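PDB 6D7Y: immune protein from Enterobacter cloacae, which probably acts as an immunity protein, binding the toxic C-terminal tip of CdiA and so protecting cells from contact-dependent growth inhibition. Local coordinates for residues L20-E23 with I24-K27; E142-F145 with F146-N149. One frame throughout, in Å; residues are numbered along the deposited sequence. Where two conformers were deposited one is given.

Contact 1 lies toward the C-terminal end of helix 17-25, and contact 2 shapes strand 144-147, the strand next to the edge strand 150-151 of the antiparallel sheet. They lie on opposite sides of the chain's centre; their own centres are 23 Å apart and their nearest atoms about 12 Å apart, so they do not touch. What they share is helix 105-126. Leu20 and Glu23 of contact 1 reach Phe126 on it, and Glu23 also bonds to Tyr118, while Phe145 and Phe146 of contact 2 pack on Met112. Helix 105-126 thus packs against helix 17-25 at contact 1 and against the sheet at contact 2.

Contact 1 (L20-E23 with I24-K27); sequences LLKE and IESK
Ile24 lies one helical turn beyond Leu20, its N donating to Leu20 O at 2.9 Å in a nearly straight bond (166°). Its longer branch doubles back over that turn: CG1 stands beside the backbone N (chi1 -60°), which sets CG1 3.4 Å from Leu20 O and brings CD1 to 4.2 Å from Leu20 CG. A branched, wholly apolar side chain suits this face, because Val96, Met69 and Phe72 of the sheet cover it. Toward the C-terminal end of helix 17-25, the i to i+4 bonds run on to Ser26 N; after that the hydroxyl OG of Ser26 donates to Glu23 O at 2.6 Å, and Lys27 N turns to Ile24 O. Glu23 starts with CG anti to the backbone N (chi1 162°) and bends at chi2, directing its carboxylate to the hydroxyl of Tyr118 on helix 105-126. In one of the two conformers of Lys27, NZ is held by Val74 O and lies 6.1 Å from Glu23 OE2. On the partly exposed side Lys22 curls at chi2 and chi3 to lie alongside the extended Glu25, and its NZ reaches Glu25 OE2 from above the carboxylate plane, a 3.0 Å salt bridge.

Contact 2 (E142-F145 with F146-N149); sequences ETRF and FTNN
Arg144 NH2 donates to Thr147 OG1 at 2.9 Å in a fairly straight bond (162°), and the hydroxyl oxygen lies at the edge of the guanidinium, only 6° out of its plane. The other two nitrogens are gripped as well: NE and NH1 are taken by the carbonyls of Ala138 and Ser139, in the loop that joins strand 130-135 to strand 144-147. The extended chain from CG to NE carries the charged group past the threonine, with Arg144 CD 3.2 Å from Thr147 OG1 on the way. Thr147 turns OG1 beside its backbone N (chi1 -59°) to meet it, while its methyl CG2 also lies against Arg144 NH2, at 3.4 Å.

Arg144 and Thr147 are three residues apart, and in a regular strand they would point to opposite faces. They share a face because Phe145 and Phe146 together stand opposite Gly133 in a classic beta bulge. Phe145, the first position of the bulge, has a near-helical backbone, and both phenylalanines are turned to the other face of the sheet, against Met112 of helix 105-126. Large apolar rings suit this buried side. Phe146 swings its ring back toward the preceding peptide, with CD1 3.9 Å from Phe145 C and 4.2 Å from Phe145 CB; the two rings splay apart rather than stack.

On the partly exposed face, Tyr132 of the neighbouring strand makes a cation-pi contact with Arg144 and touches Thr147. Arginine suits this place because a long chain and several N-H groups can join strand and loop at once. Bonds at all three nitrogens should restrict rotation of the guanidinium, and its charge is probably stabilised by the hydroxyl, the two carbonyls and the ring of Tyr132.

Contact 1 (L20-E23 with I24-K27)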
loop_
_atom_site.group_PDB
_atom_site.type_symbol
_atom_site.label_atom_id
_atom_site.label_comp_id
_atom_site.label_asym_id
_atom_site.label_seq_id
_atom_site.Cartn_x
_atom_site.Cartn_y
_atom_site.Cartn_z
ATOM N N LEU B 20 2.905 2.977 10.222
ATOM C CA LEU B 20 3.134 2.850 8.787
ATOM C C LEU B 20 1.956 3.525 8.081
ATOM O O LEU B 20 2.146 4.331 7.184
ATOM C CB LEU B 20 3.216 1.383 8.359
ATOM C CG LEU B 20 3.343 1.105 6.851
ATOM C CD1 LEU B 20 4.587 1.745 6.269
ATOM C CD2 LEU B 20 3.358 -0.390 6.598
ATOM N N LEU B 21 0.742 3.221 8.533
ATOM C CA LEU B 21 -0.452 3.801 7.911
ATOM C C LEU B 21 -0.461 5.322 8.021
ATOM O O LEU B 21 -0.808 5.987 7.054
ATOM C CB LEU B 21 -1.737 3.157 8.440
ATOM C CG LEU B 21 -1.921 1.671 8.053
ATOM C CD1 LEU B 21 -3.058 1.049 8.847
ATOM C CD2 LEU B 21 -2.126 1.457 6.554
ATOM N N LYS B 22 -0.055 5.870 9.174
ATOM C CA LYS B 22 0.018 7.335 9.359
ATOM C C LYS B 22 1.072 7.923 8.433
ATOM O O LYS B 22 0.890 9.000 7.892
ATOM C CB LYS B 22 0.334 7.713 10.821
ATOM C CG LYS B 22 -0.750 7.371 11.838
ATOM C CD LYS B 22 -2.078 8.069 11.577
ATOM C CE LYS B 22 -1.997 9.587 11.674
ATOM N NZ LYS B 22 -3.321 10.201 11.348
ATOM N N GLU B 23 2.178 7.205 8.276
ATOM C CA GLU B 23 3.269 7.596 7.377
ATOM C C GLU B 23 2.753 7.709 5.932
ATOM O O GLU B 23 2.982 8.717 5.253
ATOM C CB GLU B 23 4.411 6.565 7.507
ATOM C CG GLU B 23 5.442 6.535 6.388
ATOM C CD GLU B 23 6.143 7.856 6.168
ATOM O OE1 GLU B 23 6.212 8.667 7.116
ATOM O OE2 GLU B 23 6.656 8.075 5.045
ATOM N N ILE B 24 2.045 6.672 5.475
ATOM C CA ILE B 24 1.451 6.674 4.141
ATOM C C ILE B 24 0.357 7.755 4.053
ATOM O O ILE B 24 0.318 8.499 3.083
ATOM C CB ILE B 24 0.846 5.301 3.789
ATOM C CG1 ILE B 24 1.926 4.206 3.817
ATOM C CG2 ILE B 24 0.198 5.331 2.405
ATOM C CD1 ILE B 24 1.364 2.812 3.615
ATOM N N GLU B 25 -0.515 7.839 5.062
ATOM C CA GLU B 25 -1.608 8.842 5.056
ATOM C C GLU B 25 -1.105 10.290 4.942
ATOM O O GLU B 25 -1.767 11.143 4.332
ATOM C CB GLU B 25 -2.488 8.738 6.317
ATOM C CG GLU B 25 -3.669 9.737 6.335
ATOM C CD GLU B 25 -4.461 9.763 7.634
ATOM O OE1 GLU B 25 -5.494 10.468 7.675
ATOM O OE2 GLU B 25 -4.051 9.108 8.614
ATOM N N SER B 26 0.047 10.569 5.542
ATOM C CA SER B 26 0.611 11.934 5.521
ATOM C C SER B 26 1.098 12.419 4.149
ATOM O O SER B 26 1.295 13.623 3.951
ATOM C CB SER B 26 1.755 12.057 6.534
ATOM O OG SER B 26 2.788 11.157 6.210
ATOM N N LYS B 27 1.304 11.493 3.217
ATOM C CA LYS B 27 1.767 11.860 1.877
ATOM C C LYS B 27 0.583 12.129 0.928
ATOM O O LYS B 27 0.784 12.481 -0.238
ATOM C CB LYS B 27 2.733 10.790 1.343
ATOM C CG LYS B 27 3.866 10.510 2.338
ATOM C CD LYS B 27 4.906 9.503 1.848
ATOM C CE LYS B 27 5.945 10.117 0.917
ATOM N NZ LYS B 27 5.373 10.727 -0.301
#

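Contact 2 (E142-F145 with F146-N149)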
loop_
_atom_site.group_PDB
_atom_site.type_symbol
_atom_site.label_atom_id
_atom_site.label_comp_id
_atom_site.label_asym_id
_atom_site.label_seq_id
_atom_site.Cartn_x
_atom_site.Cartn_y
_atom_site.Cartn_z
ATOM N N GLU B 142 6.728 -12.233 -12.841
ATOM C CA GLU B 142 6.948 -11.943 -14.261
ATOM C C GLU B 142 6.604 -10.524 -14.726
ATOM O O GLU B 142 7.134 -10.059 -15.741
ATOM C CB GLU B 142 6.281 -12.982 -15.176
ATOM C CG GLU B 142 4.765 -13.122 -15.097
ATOM C CD GLU B 142 4.244 -14.046 -13.984
ATOM O OE1 GLU B 142 4.908 -14.212 -12.920
ATOM O OE2 GLU B 142 3.142 -14.630 -14.195
ATOM N N THR B 143 5.737 -9.837 -13.995
ATOM C CA THR B 143 5.363 -8.478 -14.362
ATOM C C THR B 143 5.731 -7.414 -13.321
ATOM O O THR B 143 5.152 -6.318 -13.291
ATOM C CB THR B 143 3.873 -8.373 -14.815
ATOM O OG1 THR B 143 3.015 -8.958 -13.832
ATOM C CG2 THR B 143 3.669 -9.081 -16.120
ATOM N N ARG B 144 6.716 -7.701 -12.476
ATOM C CA ARG B 144 7.185 -6.715 -11.539
ATOM C C ARG B 144 8.192 -5.746 -12.158
ATOM O O ARG B 144 8.894 -6.068 -13.130
ATOM C CB ARG B 144 7.859 -7.357 -10.319
ATOM C CG ARG B 144 6.917 -8.087 -9.393
ATOM C CD ARG B 144 7.670 -8.655 -8.182
ATOM N NE ARG B 144 6.807 -9.504 -7.381
ATOM C CZ ARG B 144 7.226 -10.227 -6.342
ATOM N NH1 ARG B 144 6.377 -11.023 -5.715
ATOM N NH2 ARG B 144 8.497 -10.183 -5.963
ATOM N N PHE B 145 8.232 -4.559 -11.572
ATOM C CA PHE B 145 9.214 -3.501 -11.891
ATOM C C PHE B 145 10.340 -3.573 -10.861
ATOM O O PHE B 145 11.481 -3.162 -11.141
ATOM C CB PHE B 145 8.608 -2.115 -11.888
ATOM C CG PHE B 145 7.761 -1.827 -13.085
ATOM C CD1 PHE B 145 6.421 -2.211 -13.120
ATOM C CD2 PHE B 145 8.293 -1.167 -14.174
ATOM C CE1 PHE B 145 5.631 -1.942 -14.227
ATOM C CE2 PHE B 145 7.497 -0.882 -15.288
ATOM C CZ PHE B 145 6.177 -1.260 -15.307
ATOM N N PHE B 146 10.024 -4.038 -9.664
ATOM C CA PHE B 146 11.066 -4.208 -8.646
ATOM C C PHE B 146 10.651 -5.140 -7.510
ATOM O O PHE B 146 9.481 -5.344 -7.252
ATOM C CB PHE B 146 11.480 -2.827 -8.036
ATOM C CG PHE B 146 10.408 -2.181 -7.216
ATOM C CD1 PHE B 146 9.464 -1.351 -7.813
ATOM C CD2 PHE B 146 10.305 -2.437 -5.855
ATOM C CE1 PHE B 146 8.462 -0.757 -7.054
ATOM C CE2 PHE B 146 9.300 -1.857 -5.096
ATOM C CZ PHE B 146 8.367 -1.018 -5.698
ATOM N N THR B 147 11.657 -5.708 -6.826
ATOM C CA THR B 147 11.420 -6.507 -5.651
ATOM C C THR B 147 12.549 -6.091 -4.712
ATOM O O THR B 147 13.720 -6.229 -5.059
ATOM C CB THR B 147 11.509 -8.019 -5.876
ATOM O OG1 THR B 147 10.557 -8.415 -6.847
ATOM C CG2 THR B 147 11.227 -8.760 -4.553
ATOM N N ASN B 148 12.187 -5.559 -3.551
ATOM C CA ASN B 148 13.159 -5.055 -2.576
ATOM C C ASN B 148 14.147 -4.097 -3.251
ATOM O O ASN B 148 13.714 -3.174 -3.931
ATOM C CB ASN B 148 13.846 -6.219 -1.858
ATOM C CG ASN B 148 12.873 -7.030 -1.051
ATOM O OD1 ASN B 148 11.906 -6.486 -0.515
ATOM N ND2 ASN B 148 13.131 -8.328 -0.919
ATOM N N ASN B 149 15.446 -4.367 -3.135
ATOM C CA ASN B 149 16.464 -3.510 -3.732
ATOM C C ASN B 149 16.921 -3.983 -5.122
ATOM O O ASN B 149 17.977 -3.571 -5.586
ATOM C CB ASN B 149 17.663 -3.394 -2.778
ATOM C CG ASN B 149 18.319 -4.759 -2.439
ATOM O OD1 ASN B 149 17.752 -5.838 -2.694
ATOM N ND2 ASN B 149 19.507 -4.703 -1.834
#